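Local coordinates for protein possible metal-dependent hydrolase (Veillonella parvula, PDB 3RPC) that probably hydrolyses its substrate with the help of a pair of bound zinc ions, as many enzymes of the metallo-beta-lactamase superfamily do, at residues I210-V214 and I249-V253; G122-T128 and M151-A157; V65-T71 and L90-Q95. One frame throughout, in Å; residues are numbered along the deposited sequence.

Contact 1: I210-V214 and I249-V253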
# COMPACT_ATOMS: atom_id res chain seq x y z
N ILE A 210 -15.03 -12.02 -6.59
CA ILE A 210 -14.95 -12.82 -7.80
C ILE A 210 -15.79 -12.20 -8.90
O ILE A 210 -15.36 -12.08 -10.04
CB ILE A 210 -15.42 -14.26 -7.53
CG1 ILE A 210 -14.52 -14.93 -6.50
CG2 ILE A 210 -15.47 -15.06 -8.84
CD1 ILE A 210 -14.93 -16.37 -6.19
N GLY A 211 -17.01 -11.78 -8.56
CA GLY A 211 -17.86 -11.17 -9.56
C GLY A 211 -17.21 -9.90 -10.10
O GLY A 211 -17.24 -9.64 -11.31
N ARG A 212 -16.62 -9.12 -9.20
CA ARG A 212 -16.03 -7.85 -9.60
C ARG A 212 -14.81 -8.09 -10.47
O ARG A 212 -14.55 -7.34 -11.42
CB ARG A 212 -15.65 -7.01 -8.36
CG ARG A 212 -15.27 -5.57 -8.68
CD ARG A 212 -14.90 -4.79 -7.42
NE ARG A 212 -15.97 -4.84 -6.42
CZ ARG A 212 -15.86 -5.46 -5.25
NH1 ARG A 212 -14.71 -6.05 -4.91
NH2 ARG A 212 -16.88 -5.48 -4.40
N MSE A 213 -14.05 -9.14 -10.16
CA MSE A 213 -12.86 -9.44 -10.94
C MSE A 213 -13.21 -9.80 -12.38
O MSE A 213 -12.47 -9.47 -13.32
CB MSE A 213 -12.04 -10.57 -10.31
CG MSE A 213 -10.65 -10.77 -10.91
SE MSE A 213 -9.52 -9.22 -10.53
CE MSE A 213 -9.17 -9.51 -8.68
N VAL A 214 -14.32 -10.51 -12.56
CA VAL A 214 -14.74 -10.92 -13.89
C VAL A 214 -15.15 -9.71 -14.72
O VAL A 214 -14.89 -9.66 -15.93
CB VAL A 214 -15.89 -11.95 -13.81
CG1 VAL A 214 -16.52 -12.15 -15.18
CG2 VAL A 214 -15.36 -13.28 -13.25
N ILE A 249 -20.72 -17.24 -14.85
CA ILE A 249 -19.30 -16.91 -15.02
C ILE A 249 -18.36 -18.10 -14.81
O ILE A 249 -17.16 -17.92 -14.55
CB ILE A 249 -18.90 -15.71 -14.14
CG1 ILE A 249 -19.25 -15.96 -12.66
CG2 ILE A 249 -19.58 -14.44 -14.64
CD1 ILE A 249 -18.83 -14.82 -11.71
N GLU A 250 -18.89 -19.31 -14.95
CA GLU A 250 -18.08 -20.51 -14.77
C GLU A 250 -16.91 -20.60 -15.75
O GLU A 250 -15.88 -21.18 -15.42
CB GLU A 250 -18.95 -21.76 -14.90
CG GLU A 250 -19.85 -21.97 -13.72
CD GLU A 250 -20.91 -23.02 -13.99
OE1 GLU A 250 -21.15 -23.86 -13.10
OE2 GLU A 250 -21.50 -22.98 -15.09
N SER A 251 -17.07 -20.05 -16.95
CA SER A 251 -15.99 -20.10 -17.93
C SER A 251 -14.82 -19.20 -17.54
O SER A 251 -13.71 -19.35 -18.06
CB SER A 251 -16.49 -19.72 -19.32
OG SER A 251 -17.39 -20.68 -19.83
N HIS A 252 -15.08 -18.27 -16.63
CA HIS A 252 -14.08 -17.29 -16.19
C HIS A 252 -13.35 -17.70 -14.92
O HIS A 252 -12.24 -17.24 -14.66
CB HIS A 252 -14.73 -15.93 -15.93
CG HIS A 252 -15.37 -15.32 -17.13
ND1 HIS A 252 -14.79 -14.29 -17.85
CD2 HIS A 252 -16.55 -15.57 -17.74
CE1 HIS A 252 -15.59 -13.94 -18.84
NE2 HIS A 252 -16.66 -14.71 -18.80
N VAL A 253 -14.00 -18.52 -14.10
CA VAL A 253 -13.53 -18.80 -12.74
C VAL A 253 -13.35 -20.29 -12.48
O VAL A 253 -14.32 -21.06 -12.53
CB VAL A 253 -14.52 -18.26 -11.69
CG1 VAL A 253 -13.96 -18.51 -10.27
CG2 VAL A 253 -14.79 -16.77 -11.92
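Val214 on helix 207-216 meets Ile249 and His252 of the turn, and Val253, with which strand 253-254 begins. From CB the two methyls part company. CG1, set anti to the backbone N (chi1 168°), goes to the histidine: it lies 4.0 Å from the centroid of the His252 ring and 17° off the ring normal, a CH-pi contact over one face. The same methyl also meets Ile249, with Val214 CG1 3.9 Å from Ile249 CG2. On the other branch, Val214 CG2 lies 3.8 Å from Val253 CG2, and also touches His252 CB and Ile249 CD1. One turn of helix earlier, Ile210 takes the other end of the contact and crosses Val253 at about a right angle, Ile210 CG2 lying 3.6 Å from Val253 CG2. Between them Gly211 brings its CA to within 4.3 Å of Ile249 CD1. Val240 and Ile244 of helix 237-246 continue this apolar layer beside Ile210 and Ile249, while Ile222 of strand 221-225 touches Val214. Helix and turn are thus joined at the edge of a sheet by methyl groups and one ring face, a chemistry that depends on fit of shape and probably on keeping water from the buried methyls of Ile210, Val214 and Val253.

Contact 2: G122-T128 and M151-A157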
# COMPACT_ATOMS: atom_id res chain seq x y z
N GLY A 122 14.77 -15.41 -15.36
CA GLY A 122 14.04 -14.82 -16.47
C GLY A 122 12.63 -14.40 -16.11
O GLY A 122 11.91 -13.85 -16.94
N ILE A 123 12.23 -14.65 -14.87
CA ILE A 123 10.89 -14.30 -14.41
C ILE A 123 10.97 -13.08 -13.51
O ILE A 123 11.79 -13.03 -12.59
CB ILE A 123 10.27 -15.45 -13.61
CG1 ILE A 123 10.19 -16.70 -14.48
CG2 ILE A 123 8.87 -15.05 -13.09
CD1 ILE A 123 10.19 -17.97 -13.70
N THR A 124 10.12 -12.09 -13.78
CA THR A 124 10.08 -10.89 -12.96
C THR A 124 8.97 -11.03 -11.92
O THR A 124 7.83 -11.34 -12.26
CB THR A 124 9.85 -9.63 -13.81
OG1 THR A 124 10.92 -9.51 -14.76
CG2 THR A 124 9.83 -8.39 -12.93
N LEU A 125 9.32 -10.82 -10.66
CA LEU A 125 8.36 -10.87 -9.56
C LEU A 125 8.18 -9.46 -9.05
O LEU A 125 9.14 -8.82 -8.63
CB LEU A 125 8.86 -11.75 -8.41
CG LEU A 125 9.00 -13.26 -8.64
CD1 LEU A 125 10.28 -13.60 -9.38
CD2 LEU A 125 8.97 -14.02 -7.31
N ARG A 126 6.94 -8.97 -9.08
CA ARG A 126 6.67 -7.60 -8.66
C ARG A 126 5.75 -7.63 -7.45
O ARG A 126 4.70 -8.28 -7.46
CB ARG A 126 5.98 -6.81 -9.77
CG ARG A 126 6.64 -6.85 -11.12
CD ARG A 126 5.92 -5.87 -12.06
NE ARG A 126 6.50 -5.87 -13.40
CZ ARG A 126 7.58 -5.18 -13.75
NH1 ARG A 126 8.22 -4.44 -12.85
NH2 ARG A 126 8.04 -5.25 -14.99
N LYS A 127 6.13 -6.91 -6.40
CA LYS A 127 5.30 -6.85 -5.21
C LYS A 127 4.08 -5.98 -5.43
O LYS A 127 4.18 -4.87 -5.96
CB LYS A 127 6.10 -6.35 -4.01
CG LYS A 127 5.24 -6.22 -2.75
CD LYS A 127 6.07 -6.07 -1.49
CE LYS A 127 6.74 -4.72 -1.42
NZ LYS A 127 7.67 -4.64 -0.25
N THR A 128 2.93 -6.48 -5.02
CA THR A 128 1.71 -5.68 -5.06
C THR A 128 1.23 -5.40 -3.64
O THR A 128 1.55 -6.15 -2.70
CB THR A 128 0.59 -6.37 -5.87
OG1 THR A 128 0.22 -7.60 -5.22
CG2 THR A 128 1.05 -6.67 -7.29
N MSE A 151 1.62 -9.16 1.07
CA MSE A 151 1.74 -8.73 -0.32
C MSE A 151 1.00 -9.66 -1.27
O MSE A 151 0.66 -10.80 -0.92
CB MSE A 151 3.22 -8.67 -0.74
CG MSE A 151 3.88 -10.03 -0.90
SE MSE A 151 5.68 -9.85 -1.63
CE MSE A 151 6.25 -11.71 -1.35
N GLY A 152 0.77 -9.16 -2.48
CA GLY A 152 0.52 -10.01 -3.62
C GLY A 152 1.77 -9.98 -4.49
O GLY A 152 2.73 -9.25 -4.20
N VAL A 153 1.78 -10.80 -5.54
CA VAL A 153 2.92 -10.86 -6.45
C VAL A 153 2.43 -10.96 -7.88
O VAL A 153 1.53 -11.75 -8.19
CB VAL A 153 3.83 -12.07 -6.14
CG1 VAL A 153 5.06 -12.06 -7.04
CG2 VAL A 153 4.23 -12.08 -4.67
N ILE A 154 3.00 -10.13 -8.75
CA ILE A 154 2.82 -10.25 -10.19
C ILE A 154 4.02 -11.01 -10.76
O ILE A 154 5.17 -10.66 -10.48
CB ILE A 154 2.72 -8.84 -10.84
CG1 ILE A 154 1.32 -8.25 -10.62
CG2 ILE A 154 3.05 -8.90 -12.33
CD1 ILE A 154 0.25 -8.86 -11.51
N PHE A 155 3.76 -12.09 -11.50
CA PHE A 155 4.83 -12.84 -12.17
C PHE A 155 4.75 -12.57 -13.67
O PHE A 155 3.71 -12.78 -14.29
CB PHE A 155 4.69 -14.36 -11.96
CG PHE A 155 4.70 -14.80 -10.52
CD1 PHE A 155 5.84 -15.39 -9.97
CD2 PHE A 155 3.58 -14.68 -9.72
CE1 PHE A 155 5.85 -15.83 -8.65
CE2 PHE A 155 3.58 -15.12 -8.40
CZ PHE A 155 4.72 -15.68 -7.86
N GLU A 156 5.85 -12.09 -14.25
CA GLU A 156 5.92 -11.83 -15.69
C GLU A 156 7.09 -12.60 -16.29
O GLU A 156 8.13 -12.74 -15.66
CB GLU A 156 6.12 -10.34 -15.96
CG GLU A 156 4.96 -9.48 -15.53
CD GLU A 156 5.26 -8.00 -15.69
OE1 GLU A 156 6.45 -7.63 -15.68
OE2 GLU A 156 4.30 -7.22 -15.82
N ALA A 157 6.92 -13.08 -17.52
CA ALA A 157 8.01 -13.73 -18.24
C ALA A 157 7.69 -13.73 -19.73
O ALA A 157 6.52 -13.69 -20.12
CB ALA A 157 8.24 -15.15 -17.73
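Arg126 and Glu156 form a salt bridge in which two nitrogens of the guanidinium converge side-on upon a single oxygen. Arg126 NE lies 2.9 Å from Glu156 OE1, and Arg126 NH2 is equally close. The two donors come from different directions: NE meets the oxygen from above the carboxylate plane, NH2 from its syn side, and the two flat groups stand 82° apart. An arginine chain extended from CG to NE carries the guanidinium diagonally over the sheet, and Thr124 CG2 lies over the centre of one of its faces. Six backbone hydrogen bonds join the two strands, paired at Thr124 with Glu156, Arg126 with Ile154 and Thr128 with Gly152. In the last pair Thr128 N lies 2.9 Å from Gly152 O. Strands 123-128 and 152-156 are antiparallel neighbours in one of the two mixed sheets of the metallo-beta-lactamase fold, flanked by strands 117-120 and 163-165. On the face that bears the salt bridge, Thr128 CG2 packs 3.7 Å from Ile154 CG1, and Phe182 of helix 173-182 touches Arg126, Ile154 and Glu156. The other face is mainly apolar: Leu125 CD2 approaches Phe155 CE1 at 3.8 Å, Val153 CG1 lies over one face of that ring, and Phe24 of the other sheet meets it too. Farther along, the aliphatic part of Lys127 crosses selenomethionine Met151, with Lys127 CG lying 3.8 Å from Met151 SE. The amine of Lys127, NZ, bonds to Gln95 O.

Contact 3: V65-T71 and L90-Q95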
# COMPACT_ATOMS: atom_id res chain seq x y z
N VAL A 65 10.58 -28.16 -6.83
CA VAL A 65 10.52 -26.77 -6.36
C VAL A 65 11.87 -26.06 -6.57
O VAL A 65 12.91 -26.58 -6.16
CB VAL A 65 10.07 -26.69 -4.89
CG1 VAL A 65 10.16 -25.27 -4.36
CG2 VAL A 65 8.65 -27.22 -4.74
N THR A 66 11.82 -24.90 -7.21
CA THR A 66 12.99 -24.07 -7.53
C THR A 66 13.15 -22.93 -6.54
O THR A 66 14.26 -22.46 -6.28
CB THR A 66 12.82 -23.38 -8.91
OG1 THR A 66 12.23 -24.29 -9.85
CG2 THR A 66 14.17 -22.90 -9.43
N ALA A 67 12.03 -22.45 -6.02
CA ALA A 67 12.04 -21.31 -5.11
C ALA A 67 10.74 -21.28 -4.35
O ALA A 67 9.78 -21.95 -4.73
CB ALA A 67 12.25 -20.00 -5.87
N VAL A 68 10.72 -20.53 -3.26
CA VAL A 68 9.51 -20.39 -2.45
C VAL A 68 9.12 -18.92 -2.41
O VAL A 68 9.98 -18.04 -2.37
CB VAL A 68 9.76 -20.90 -1.02
CG1 VAL A 68 8.48 -20.90 -0.22
CG2 VAL A 68 10.35 -22.31 -1.04
N VAL A 69 7.82 -18.66 -2.47
CA VAL A 69 7.30 -17.30 -2.33
C VAL A 69 6.41 -17.30 -1.10
O VAL A 69 5.48 -18.09 -1.01
CB VAL A 69 6.46 -16.88 -3.56
CG1 VAL A 69 5.75 -15.54 -3.30
CG2 VAL A 69 7.34 -16.80 -4.79
N VAL A 70 6.72 -16.42 -0.15
CA VAL A 70 5.98 -16.34 1.10
C VAL A 70 5.40 -14.93 1.19
O VAL A 70 6.12 -13.96 1.43
CB VAL A 70 6.91 -16.62 2.30
CG1 VAL A 70 6.14 -16.61 3.60
CG2 VAL A 70 7.61 -17.97 2.11
N THR A 71 4.09 -14.81 0.97
CA THR A 71 3.47 -13.48 0.90
C THR A 71 3.40 -12.80 2.26
O THR A 71 3.37 -11.56 2.34
CB THR A 71 2.06 -13.51 0.28
OG1 THR A 71 1.18 -14.28 1.10
CG2 THR A 71 2.12 -14.08 -1.13
N LEU A 90 17.00 -23.28 -0.68
CA LEU A 90 16.12 -22.75 -1.72
C LEU A 90 15.90 -21.26 -1.53
O LEU A 90 15.72 -20.79 -0.40
CB LEU A 90 14.77 -23.44 -1.71
CG LEU A 90 14.73 -24.86 -2.26
CD1 LEU A 90 13.35 -25.47 -2.06
CD2 LEU A 90 15.12 -24.85 -3.74
N PRO A 91 15.92 -20.49 -2.63
CA PRO A 91 15.59 -19.07 -2.51
C PRO A 91 14.17 -18.88 -1.99
O PRO A 91 13.24 -19.53 -2.48
CB PRO A 91 15.68 -18.57 -3.96
CG PRO A 91 16.58 -19.56 -4.64
CD PRO A 91 16.26 -20.88 -4.00
N ILE A 92 14.01 -18.01 -1.00
CA ILE A 92 12.71 -17.68 -0.42
C ILE A 92 12.45 -16.21 -0.66
O ILE A 92 13.22 -15.37 -0.22
CB ILE A 92 12.69 -17.92 1.11
CG1 ILE A 92 13.40 -19.23 1.48
CG2 ILE A 92 11.26 -17.86 1.64
CD1 ILE A 92 12.77 -20.49 0.89
N PHE A 93 11.35 -15.89 -1.34
CA PHE A 93 11.00 -14.51 -1.64
C PHE A 93 10.00 -14.04 -0.60
O PHE A 93 9.03 -14.73 -0.33
CB PHE A 93 10.40 -14.42 -3.05
CG PHE A 93 11.41 -14.65 -4.14
CD1 PHE A 93 12.16 -13.59 -4.62
CD2 PHE A 93 11.60 -15.91 -4.67
CE1 PHE A 93 13.11 -13.79 -5.61
CE2 PHE A 93 12.54 -16.12 -5.67
CZ PHE A 93 13.29 -15.06 -6.14
N VAL A 94 10.26 -12.88 -0.01
CA VAL A 94 9.44 -12.37 1.08
C VAL A 94 9.11 -10.89 0.86
O VAL A 94 9.64 -10.25 -0.04
CB VAL A 94 10.16 -12.55 2.44
CG1 VAL A 94 10.48 -14.03 2.69
CG2 VAL A 94 11.43 -11.70 2.50
N GLN A 95 8.21 -10.36 1.68
CA GLN A 95 7.67 -9.01 1.45
C GLN A 95 8.43 -7.86 2.10
O GLN A 95 8.32 -6.72 1.66
CB GLN A 95 6.20 -8.93 1.91
CG GLN A 95 6.04 -8.95 3.41
CD GLN A 95 4.60 -8.86 3.88
OE1 GLN A 95 3.75 -8.25 3.23
NE2 GLN A 95 4.33 -9.45 5.03
O HOH W 1 7.03 -12.26 3.40
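Two torsions of Ile92 bring its end against Val68: chi1 of -42° places CG1 beside the backbone N, and chi2 of -61° folds CD1 back toward the neighbouring strand. The two side chains lie side by side, pointing the same way, with Ile92 CD1 3.6 Å from Val68 CB and as near to its CG2. The other branch, Ile92 CG2, takes Val70 CG2 at 3.7 Å, so one isoleucine spans two valines on this face. On the reverse face Phe93, with CG anti to its carbonyl carbon (chi1 -70°), turns its ring edge to Ala67, whose CB lies in the ring plane 3.9 Å from Phe93 CE2. Phe120 stacks edge-to-face with this ring. Leu90 and Pro91 cover the start of the strands, where Leu90 CD1 packs against Val65 CG1 and Pro91 CD rests on the carbonyl oxygen of Thr66.

The backbones are joined in parallel register by three hydrogen bonds. Val68 N donates to Pro91 O, Phe93 N to Val68 O at 2.7 Å, and Val70 N to Phe93 O. Beyond them the strands diverge and a water takes over: it donates to Val70 O at 2.8 Å and accepts from Gln95 N. Thr71 O lies over the face of the Gln95 amide, almost directly above Gln95 CD at 3.3 Å, while NE2 is held by Asp99 and by the carbonyl of Asp149. Thr71 OG1 bonds to Asp27.

Strand 67-69, helix 80-85 and strand 92-94 make a beta-alpha-beta unit. Right after Thr71 come the zinc ligands His72, His74, Asp76 and His77, the HxHxDH motif, and this placement of metal ligands just past a buried parallel strand is characteristic of the metallo-beta-lactamase fold.

Along the chain contact 3 comes first, then contact 2, then contact 1, each closing before the next opens. Contacts 2 and 3, with centres about 12 Å apart, belong to different sheets but touch directly: Met151 N probably bonds to Thr71 O, close to the zinc ligands that follow Thr71. Contact 1 lies on the opposite side of the chain's centre from contact 3, their centres about 28 Å apart. From contact 2 it is separated by about 22 Å between centres and about 10 Å between nearest atoms, and it reaches that sheet only through Val253, the start of edge strand 253-254. Contacts 2 and 3 thus tie the two sheets together near the zinc ligands, while contact 1 packs an outer helix at the far edge.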